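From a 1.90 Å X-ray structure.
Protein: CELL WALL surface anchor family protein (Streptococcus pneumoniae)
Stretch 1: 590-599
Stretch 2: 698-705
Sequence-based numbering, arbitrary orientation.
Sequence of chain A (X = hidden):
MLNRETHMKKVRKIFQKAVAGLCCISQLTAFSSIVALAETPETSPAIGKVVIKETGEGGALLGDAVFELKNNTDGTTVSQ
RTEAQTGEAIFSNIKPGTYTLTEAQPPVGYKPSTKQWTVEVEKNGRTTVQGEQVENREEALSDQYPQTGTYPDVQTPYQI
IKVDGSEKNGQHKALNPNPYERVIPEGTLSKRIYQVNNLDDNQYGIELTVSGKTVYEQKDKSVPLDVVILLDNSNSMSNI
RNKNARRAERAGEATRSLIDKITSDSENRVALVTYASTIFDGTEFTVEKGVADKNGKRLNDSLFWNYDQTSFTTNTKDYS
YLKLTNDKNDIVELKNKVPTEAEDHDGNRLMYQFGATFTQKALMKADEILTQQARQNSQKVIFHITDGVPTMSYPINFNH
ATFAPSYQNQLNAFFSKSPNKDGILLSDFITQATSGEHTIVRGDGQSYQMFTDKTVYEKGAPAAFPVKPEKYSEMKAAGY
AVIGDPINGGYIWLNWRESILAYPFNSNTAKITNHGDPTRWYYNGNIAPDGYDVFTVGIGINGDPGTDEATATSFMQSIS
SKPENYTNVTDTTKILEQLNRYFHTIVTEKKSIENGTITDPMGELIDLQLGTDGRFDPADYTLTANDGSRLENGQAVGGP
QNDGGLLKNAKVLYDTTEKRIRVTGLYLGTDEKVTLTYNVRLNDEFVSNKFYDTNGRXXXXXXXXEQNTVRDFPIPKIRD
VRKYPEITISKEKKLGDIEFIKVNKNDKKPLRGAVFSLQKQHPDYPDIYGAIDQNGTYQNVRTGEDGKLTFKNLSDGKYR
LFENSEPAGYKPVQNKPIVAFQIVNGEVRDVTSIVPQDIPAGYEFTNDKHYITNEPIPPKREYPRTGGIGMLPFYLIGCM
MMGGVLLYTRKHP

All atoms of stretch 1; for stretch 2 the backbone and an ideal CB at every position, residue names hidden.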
# COMPACT_ATOMS: atom_id res chain seq x y z
N LYS A 590 -22.48 -8.19 11.36
CA LYS A 590 -22.69 -8.45 9.93
C LYS A 590 -21.45 -7.97 9.22
O LYS A 590 -20.92 -6.92 9.58
CB LYS A 590 -23.89 -7.64 9.42
CG LYS A 590 -25.19 -8.34 9.78
CD LYS A 590 -26.48 -7.56 9.48
CE LYS A 590 -27.67 -8.40 10.02
NZ LYS A 590 -28.93 -7.60 10.25
N LYS A 591 -20.96 -8.70 8.23
CA LYS A 591 -19.81 -8.26 7.45
C LYS A 591 -20.31 -7.35 6.32
O LYS A 591 -21.44 -7.56 5.86
CB LYS A 591 -19.03 -9.48 6.98
CG LYS A 591 -18.56 -10.24 8.21
CD LYS A 591 -17.50 -11.20 7.82
CE LYS A 591 -17.11 -11.97 9.08
NZ LYS A 591 -15.98 -12.84 8.68
N SER A 592 -19.52 -6.35 5.95
CA SER A 592 -19.88 -5.38 4.93
C SER A 592 -19.75 -5.95 3.51
O SER A 592 -20.44 -5.47 2.59
CB SER A 592 -18.96 -4.18 5.02
OG SER A 592 -17.66 -4.63 4.67
N ILE A 593 -18.87 -6.93 3.31
CA ILE A 593 -18.71 -7.58 2.00
C ILE A 593 -19.27 -8.98 2.12
O ILE A 593 -18.78 -9.82 2.88
CB ILE A 593 -17.29 -7.50 1.49
CG1 ILE A 593 -16.95 -6.02 1.31
CG2 ILE A 593 -17.11 -8.33 0.13
CD1 ILE A 593 -15.46 -5.82 1.22
N GLU A 594 -20.39 -9.19 1.45
CA GLU A 594 -21.06 -10.45 1.60
C GLU A 594 -21.51 -11.01 0.23
O GLU A 594 -22.47 -10.51 -0.33
CB GLU A 594 -22.23 -10.24 2.56
CG GLU A 594 -23.08 -11.47 2.44
CD GLU A 594 -23.68 -11.92 3.71
OE1 GLU A 594 -24.44 -11.13 4.35
OE2 GLU A 594 -23.41 -13.12 3.98
N ASN A 595 -20.79 -12.01 -0.29
CA ASN A 595 -20.86 -12.55 -1.66
C ASN A 595 -20.68 -11.32 -2.56
O ASN A 595 -21.52 -11.06 -3.43
CB ASN A 595 -22.23 -13.20 -1.93
CG ASN A 595 -22.24 -13.99 -3.21
OD1 ASN A 595 -21.20 -14.38 -3.72
ND2 ASN A 595 -23.42 -14.21 -3.77
N GLY A 596 -19.64 -10.55 -2.27
CA GLY A 596 -19.21 -9.45 -3.13
C GLY A 596 -18.54 -9.91 -4.42
O GLY A 596 -18.00 -11.03 -4.48
N THR A 597 -18.57 -9.03 -5.41
CA THR A 597 -18.01 -9.27 -6.74
C THR A 597 -17.09 -8.14 -7.22
O THR A 597 -17.44 -6.95 -7.19
CB THR A 597 -19.22 -9.41 -7.73
OG1 THR A 597 -19.99 -10.53 -7.29
CG2 THR A 597 -18.79 -9.65 -9.19
N ILE A 598 -15.93 -8.48 -7.72
CA ILE A 598 -15.16 -7.47 -8.44
C ILE A 598 -15.39 -7.66 -9.93
O ILE A 598 -15.27 -8.79 -10.40
CB ILE A 598 -13.67 -7.58 -8.18
CG1 ILE A 598 -13.37 -7.37 -6.70
CG2 ILE A 598 -12.89 -6.56 -9.08
CD1 ILE A 598 -11.97 -7.76 -6.29
N THR A 599 -15.68 -6.57 -10.65
CA THR A 599 -15.83 -6.62 -12.10
C THR A 599 -14.74 -5.74 -12.69
O THR A 599 -14.63 -4.52 -12.40
CB THR A 599 -17.20 -6.12 -12.56
OG1 THR A 599 -18.22 -6.89 -11.88
CG2 THR A 599 -17.39 -6.27 -14.10
N UNK A 698 -13.90 -0.37 -13.36
CA UNK A 698 -13.62 -1.41 -12.38
C UNK A 698 -14.39 -1.26 -11.08
O UNK A 698 -14.30 -0.22 -10.46
CB UNK A 698 -12.12 -1.43 -12.07
N UNK A 699 -15.15 -2.26 -10.65
CA UNK A 699 -16.17 -2.04 -9.59
C UNK A 699 -16.11 -3.16 -8.58
O UNK A 699 -15.74 -4.32 -8.87
CB UNK A 699 -17.58 -1.95 -10.18
N UNK A 700 -16.50 -2.79 -7.36
CA UNK A 700 -16.83 -3.76 -6.33
C UNK A 700 -18.32 -3.63 -6.05
O UNK A 700 -18.82 -2.50 -5.78
CB UNK A 700 -16.00 -3.55 -5.06
N UNK A 701 -19.06 -4.73 -6.13
CA UNK A 701 -20.42 -4.75 -5.56
C UNK A 701 -20.18 -5.43 -4.21
O UNK A 701 -19.93 -6.63 -4.20
CB UNK A 701 -21.44 -5.48 -6.43
N UNK A 702 -20.27 -4.68 -3.08
CA UNK A 702 -19.99 -5.34 -1.80
C UNK A 702 -20.96 -6.48 -1.47
O UNK A 702 -20.58 -7.35 -0.71
CB UNK A 702 -20.03 -4.30 -0.67
N UNK A 703 -22.18 -6.46 -1.98
CA UNK A 703 -23.19 -7.47 -1.61
C UNK A 703 -23.98 -7.78 -2.88
O UNK A 703 -24.50 -6.84 -3.52
CB UNK A 703 -24.11 -6.98 -0.49
N UNK A 704 -24.02 -9.04 -3.34
CA UNK A 704 -24.93 -9.39 -4.45
C UNK A 704 -26.37 -9.05 -4.12
O UNK A 704 -27.09 -8.62 -5.01
CB UNK A 704 -24.82 -10.88 -4.78
N UNK A 705 -26.76 -9.12 -2.85
CA UNK A 705 -28.09 -8.69 -2.41
C UNK A 705 -28.39 -7.20 -2.81
O UNK A 705 -29.53 -6.89 -3.20
CB UNK A 705 -28.20 -8.86 -0.89

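Residues 699–701 run antiparallel to strand 596–599. At position 698 the CB is set sideways, 4.0 Å from T599 O. Stretch 1 asks little of it, and many residues would fit; it is T698, whose CA makes a CA-H...O contact with T599 O (3.3 Å).

Position 699 pairs with T599: the 699 N to T599 O and T599 N to 699 O hydrogen bonds are both 2.9 Å. Its CB lies on the sheet face that carries T597 and T599; the nearby T599 hydroxyl suits a small polar residue, and the extended backbone also accepts a beta-branched one. T699 is found, chi1 p, its OG1 3.6 Å from T599 CB. A water lies 2.9 Å from T699 OG1, 2.8 Å from T599 OG1 and 2.8 Å from T597 O, to which it donates.

Position 700 turns to the other face, alongside I598. With its ideal CB 4.9 Å from I598 CG1, an aliphatic residue of some length is suited, leucine, isoleucine or methionine among them. In L700, CD1 reaches within 4.4 Å of I598 CG1 and CD2 within 4.4 Å of I593 CD1, joining two apolar side chains of stretch 1.

Position 701 returns to the threonine face, paired with T597 through 701 N to T597 O (2.9 Å) and T597 N to 701 O (3.0 Å). A polar or beta-branched residue would suit. H701 sets its ring edge toward T597 O, and its ND1 is 2.6 Å from the same water, so one solvent molecule ties together three side chains and a carbonyl.

At position 702, phi/psi of -62/-27 permits proline, and its N donates nothing to stretch 1. The ideal CB lies 4.0 Å from I593 CG1, so a compact apolar residue is plausible. P702 packs CB 4.3 Å from I593 CG1, while its O accepts from E594 N (2.8 Å).

Position 703 has an extended backbone and a sideways CB 5.0 Å from S592 O, an acceptor that a long donor could reach. K703 does so: its chain is extended from chi2 until chi4 (p), and NZ donates to S592 O at 2.8 Å.

Position 704 points toward stretch 1, its CB 3.6 Å from N595 O and 5.5 Å from T597 OG1; glutamate, glutamine or another polar residue would serve. E704 donates from N to N595 O (3.2 Å), and its OE2 lies 3.4 Å from T597 OG1, at best a weak hydrogen bond.

Position 705 meets no side chain here, leaving the choice open. A water bridges V705 N and E594 O.

Stretch 2 698-705: TTLHPKEV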
# COMPACT_ATOMS: atom_id res chain seq x y z
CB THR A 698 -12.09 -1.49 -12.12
OG1 THR A 698 -11.42 -1.59 -13.38
CG2 THR A 698 -11.75 -2.79 -11.37
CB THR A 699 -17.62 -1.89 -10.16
OG1 THR A 699 -18.05 -3.10 -10.82
CG2 THR A 699 -17.66 -0.77 -11.22
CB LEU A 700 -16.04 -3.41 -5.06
CG LEU A 700 -16.51 -4.16 -3.79
CD1 LEU A 700 -16.27 -5.66 -3.93
CD2 LEU A 700 -15.80 -3.58 -2.54
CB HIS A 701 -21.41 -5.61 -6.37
CG HIS A 701 -21.84 -4.97 -7.65
ND1 HIS A 701 -21.03 -4.91 -8.76
CD2 HIS A 701 -23.01 -4.37 -8.01
CE1 HIS A 701 -21.66 -4.29 -9.75
NE2 HIS A 701 -22.87 -3.97 -9.32
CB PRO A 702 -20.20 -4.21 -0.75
CG PRO A 702 -19.89 -2.97 -1.52
CD PRO A 702 -20.48 -3.24 -2.91
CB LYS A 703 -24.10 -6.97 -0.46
CG LYS A 703 -23.42 -6.34 0.79
CD LYS A 703 -24.37 -5.93 1.98
CE LYS A 703 -23.76 -5.09 3.17
NZ LYS A 703 -22.68 -3.91 3.15
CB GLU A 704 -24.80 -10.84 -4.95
CG GLU A 704 -23.58 -10.95 -5.96
CD GLU A 704 -23.97 -10.98 -7.44
OE1 GLU A 704 -25.05 -11.61 -7.62
OE2 GLU A 704 -23.23 -10.44 -8.35
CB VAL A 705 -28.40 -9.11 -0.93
CG1 VAL A 705 -28.26 -7.97 0.08
CG2 VAL A 705 -29.78 -9.72 -0.82
O HOH W 1 -25.28 -10.44 -0.36
O HOH W 2 -18.61 -5.60 -9.40
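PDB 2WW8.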